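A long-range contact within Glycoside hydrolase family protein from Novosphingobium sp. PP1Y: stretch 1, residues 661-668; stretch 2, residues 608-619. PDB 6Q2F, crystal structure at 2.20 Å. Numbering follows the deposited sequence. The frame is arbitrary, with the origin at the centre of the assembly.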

# COMPACT_ATOMS: atom_id res chain seq x y z
N LYS A 661 -19.78 -3.04 4.05
CA LYS A 661 -20.00 -1.60 4.21
C LYS A 661 -18.90 -0.96 5.06
O LYS A 661 -18.34 0.07 4.69
CB LYS A 661 -21.37 -1.34 4.83
CG LYS A 661 -21.78 0.11 4.89
CD LYS A 661 -23.01 0.23 5.79
CE LYS A 661 -23.47 1.67 5.94
NZ LYS A 661 -22.41 2.60 6.47
N ARG A 662 -18.58 -1.58 6.20
CA ARG A 662 -17.56 -1.04 7.10
C ARG A 662 -16.20 -0.93 6.42
O ARG A 662 -15.39 -0.07 6.80
CB ARG A 662 -17.46 -1.91 8.35
CG ARG A 662 -17.25 -3.38 8.05
CD ARG A 662 -17.42 -4.28 9.29
NE ARG A 662 -16.11 -4.48 9.87
CZ ARG A 662 -15.44 -5.62 9.89
NH1 ARG A 662 -15.97 -6.73 9.41
NH2 ARG A 662 -14.23 -5.64 10.43
N PHE A 663 -15.90 -1.79 5.43
CA PHE A 663 -14.60 -1.69 4.75
C PHE A 663 -14.55 -0.45 3.86
O PHE A 663 -13.64 0.37 3.97
CB PHE A 663 -14.29 -2.96 3.94
CG PHE A 663 -14.34 -4.22 4.76
CD1 PHE A 663 -13.73 -4.26 6.00
CD2 PHE A 663 -14.99 -5.35 4.29
CE1 PHE A 663 -13.78 -5.41 6.78
CE2 PHE A 663 -15.04 -6.51 5.06
CZ PHE A 663 -14.44 -6.54 6.31
N ILE A 664 -15.57 -0.26 3.01
CA ILE A 664 -15.61 0.87 2.07
C ILE A 664 -15.76 2.18 2.82
O ILE A 664 -15.26 3.21 2.36
CB ILE A 664 -16.73 0.67 1.03
CG1 ILE A 664 -16.35 1.33 -0.29
CG2 ILE A 664 -18.10 1.15 1.54
CD1 ILE A 664 -15.30 0.51 -1.07
N ASP A 665 -16.48 2.17 3.95
CA ASP A 665 -16.58 3.37 4.77
C ASP A 665 -15.22 3.73 5.36
O ASP A 665 -14.87 4.91 5.46
CB ASP A 665 -17.63 3.16 5.87
CG ASP A 665 -19.06 3.05 5.32
OD1 ASP A 665 -19.29 3.32 4.12
OD2 ASP A 665 -19.99 2.69 6.08
N LEU A 666 -14.41 2.73 5.72
CA LEU A 666 -13.07 3.02 6.20
C LEU A 666 -12.20 3.61 5.10
O LEU A 666 -11.45 4.56 5.34
CB LEU A 666 -12.46 1.74 6.79
CG LEU A 666 -10.98 1.91 7.19
CD1 LEU A 666 -10.85 2.96 8.34
CD2 LEU A 666 -10.36 0.57 7.60
N GLU A 667 -12.31 3.09 3.87
CA GLU A 667 -11.60 3.69 2.75
C GLU A 667 -12.06 5.13 2.53
O GLU A 667 -11.24 6.03 2.30
CB GLU A 667 -11.83 2.88 1.49
CG GLU A 667 -11.25 1.49 1.54
CD GLU A 667 -11.55 0.72 0.28
OE1 GLU A 667 -11.60 1.35 -0.80
OE2 GLU A 667 -11.75 -0.50 0.38
N PHE A 668 -13.38 5.34 2.56
CA PHE A 668 -13.92 6.68 2.35
C PHE A 668 -13.38 7.67 3.38
O PHE A 668 -12.90 8.75 3.02
CB PHE A 668 -15.44 6.62 2.38
CG PHE A 668 -16.06 6.05 1.12
CD1 PHE A 668 -15.51 6.34 -0.12
CD2 PHE A 668 -17.19 5.26 1.17
CE1 PHE A 668 -16.07 5.85 -1.28
CE2 PHE A 668 -17.75 4.75 0.01
CZ PHE A 668 -17.19 5.05 -1.22
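Stretch 2 608-619: ALWTFNRDEGPR

Long-range contacts in large proteins often rest on a few side chains of a helix that reach across to a segment of mixed conformation, and the packing of residues 608-619 on helix 661-668 illustrates the point. Stretch 2 enters as the end of a strand, residues 608-610, running nearly antiparallel to the helix: the two axes cross at 152° and approach to 9.4 Å. Past Trp610 the chain leaves the strand in an extended conformation through Thr611, Phe612 and Asn613, takes helical backbone angles at 614-616, where Glu616 N and Gly617 N both bond to Asn613 O, and turns extended again at Pro618. The reversed direction sets the register, with Leu609 nearest Glu667, Thr611 nearest Phe663 and Arg614 nearest Arg662. Together the stretches bury 502 Å².

Arg662 covers the most surface. Its CB points toward stretch 2, and the guanidinium sits against the backbone from Phe612 to Arg614. There Arg662 NH2 donates a hydrogen bond of 2.8 Å to Phe612 O, with an N-H...acceptor angle of 131°. The same group also approaches the Phe612 ring, Arg662 CZ standing 4.8 Å from the ring centroid in an off-centre cation-pi contact. A second arginine comes close as well: Arg614 NH2 lies 4.0 Å from Arg662 NE, a pairing of like charges, and Arg614 NH2 is hydrogen-bonded elsewhere in the structure.

The CA-to-CB bond of Phe663 points sideways to stretch 2, but the ring comes nearer and is used on both face and edge. Thr611 lies over one face, its CA 3.9 Å from the ring centroid of Phe663 and only 10° off the normal, a CH-pi contact. The ring edge turns to the face of Phe612, with centroids of Phe663 and Phe612 5.1 Å apart and planes at 63°; Phe663 CD1 comes within 3.5 Å of Phe612 CE1. One aromatic side chain thus engages two successive residues of the extended segment.

Leu609 is the strand's contribution. Alternation along the strand sends Ala608 and Trp610 away from the helix and Leu609 toward it, so that its CD2 settles among three helix residues: 3.6 Å from Phe663 O, 3.7 Å from Glu667 CG and 4.1 Å from Leu666 CD2. Leu666 extends this apolar patch, its CD2 also lying 3.8 Å from Phe612 CE1 and 4.0 Å from Pro618 CB. Residues before and after the turn therefore meet on one leucine, while the polar contact is concentrated at Arg662.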

# COMPACT_ATOMS: atom_id res chain seq x y z
N ALA A 608 -4.53 0.51 -1.23
CA ALA A 608 -5.24 -0.76 -1.11
C ALA A 608 -5.84 -0.87 0.29
O ALA A 608 -5.37 -0.24 1.25
CB ALA A 608 -4.31 -1.97 -1.36
N LEU A 609 -6.90 -1.67 0.41
CA LEU A 609 -7.43 -2.06 1.72
C LEU A 609 -7.99 -3.46 1.65
O LEU A 609 -8.82 -3.75 0.79
CB LEU A 609 -8.52 -1.11 2.24
CG LEU A 609 -9.06 -1.71 3.56
CD1 LEU A 609 -8.07 -1.51 4.75
CD2 LEU A 609 -10.47 -1.24 3.94
N TRP A 610 -7.53 -4.32 2.56
CA TRP A 610 -8.02 -5.69 2.66
C TRP A 610 -9.16 -5.76 3.68
O TRP A 610 -9.25 -4.97 4.61
CB TRP A 610 -6.90 -6.64 3.10
CG TRP A 610 -5.90 -6.96 2.03
CD1 TRP A 610 -5.41 -6.12 1.07
CD2 TRP A 610 -5.26 -8.21 1.81
NE1 TRP A 610 -4.52 -6.77 0.28
CE2 TRP A 610 -4.41 -8.07 0.71
CE3 TRP A 610 -5.33 -9.46 2.45
CZ2 TRP A 610 -3.62 -9.11 0.23
CZ3 TRP A 610 -4.55 -10.49 1.97
CH2 TRP A 610 -3.71 -10.31 0.87
N THR A 611 -10.06 -6.72 3.47
CA THR A 611 -11.05 -7.00 4.49
C THR A 611 -10.35 -7.49 5.75
O THR A 611 -9.23 -8.02 5.72
CB THR A 611 -12.05 -8.05 4.00
OG1 THR A 611 -11.39 -9.31 3.88
CG2 THR A 611 -12.61 -7.61 2.64
N PHE A 612 -11.02 -7.29 6.88
CA PHE A 612 -10.43 -7.66 8.16
C PHE A 612 -11.55 -7.98 9.14
O PHE A 612 -12.65 -7.42 9.05
CB PHE A 612 -9.55 -6.53 8.71
CG PHE A 612 -10.29 -5.22 8.88
CD1 PHE A 612 -10.37 -4.33 7.82
CD2 PHE A 612 -10.89 -4.89 10.09
CE1 PHE A 612 -11.06 -3.13 7.96
CE2 PHE A 612 -11.56 -3.68 10.25
CZ PHE A 612 -11.66 -2.81 9.19
N ASN A 613 -11.26 -8.86 10.09
CA ASN A 613 -12.17 -9.09 11.21
C ASN A 613 -12.22 -7.87 12.12
O ASN A 613 -11.20 -7.24 12.41
CB ASN A 613 -11.75 -10.33 11.99
CG ASN A 613 -11.85 -11.59 11.16
OD1 ASN A 613 -12.82 -11.78 10.42
ND2 ASN A 613 -10.85 -12.46 11.26
N ARG A 614 -13.43 -7.55 12.59
CA ARG A 614 -13.60 -6.38 13.46
C ARG A 614 -12.72 -6.50 14.69
O ARG A 614 -12.12 -5.50 15.12
CB ARG A 614 -15.07 -6.23 13.85
CG ARG A 614 -15.37 -4.85 14.45
CD ARG A 614 -16.80 -4.74 14.94
NE ARG A 614 -17.75 -4.90 13.84
CZ ARG A 614 -18.39 -3.89 13.26
NH1 ARG A 614 -18.19 -2.64 13.67
NH2 ARG A 614 -19.24 -4.13 12.27
N ASP A 615 -12.62 -7.70 15.26
CA ASP A 615 -11.69 -7.98 16.35
C ASP A 615 -10.29 -7.47 16.04
O ASP A 615 -9.63 -6.84 16.88
CB ASP A 615 -11.61 -9.49 16.60
CG ASP A 615 -12.75 -10.00 17.42
OD1 ASP A 615 -13.30 -9.21 18.23
OD2 ASP A 615 -13.09 -11.20 17.28
N GLU A 616 -9.79 -7.76 14.84
CA GLU A 616 -8.37 -7.60 14.56
C GLU A 616 -8.02 -6.19 14.10
O GLU A 616 -6.91 -5.73 14.36
CB GLU A 616 -7.93 -8.61 13.51
CG GLU A 616 -8.53 -9.98 13.70
CD GLU A 616 -7.62 -11.09 13.21
OE1 GLU A 616 -6.39 -11.01 13.47
OE2 GLU A 616 -8.12 -12.03 12.55
N GLY A 617 -8.94 -5.52 13.42
CA GLY A 617 -8.67 -4.23 12.84
C GLY A 617 -7.94 -4.35 11.52
O GLY A 617 -7.41 -5.41 11.17
N PRO A 618 -7.90 -3.27 10.76
CA PRO A 618 -7.25 -3.32 9.44
C PRO A 618 -5.74 -3.51 9.58
O PRO A 618 -5.15 -3.28 10.63
CB PRO A 618 -7.57 -1.95 8.84
CG PRO A 618 -7.69 -1.05 10.06
CD PRO A 618 -8.35 -1.92 11.12
N ARG A 619 -5.13 -3.94 8.49
CA ARG A 619 -3.67 -3.92 8.41
C ARG A 619 -3.20 -2.48 8.42
O ARG A 619 -3.55 -1.70 7.53
CB ARG A 619 -3.21 -4.64 7.15
CG ARG A 619 -3.54 -6.14 7.17
CD ARG A 619 -3.24 -6.75 5.80
NE ARG A 619 -1.86 -6.50 5.38
CZ ARG A 619 -1.46 -6.48 4.11
NH1 ARG A 619 -2.36 -6.66 3.14
NH2 ARG A 619 -0.19 -6.26 3.81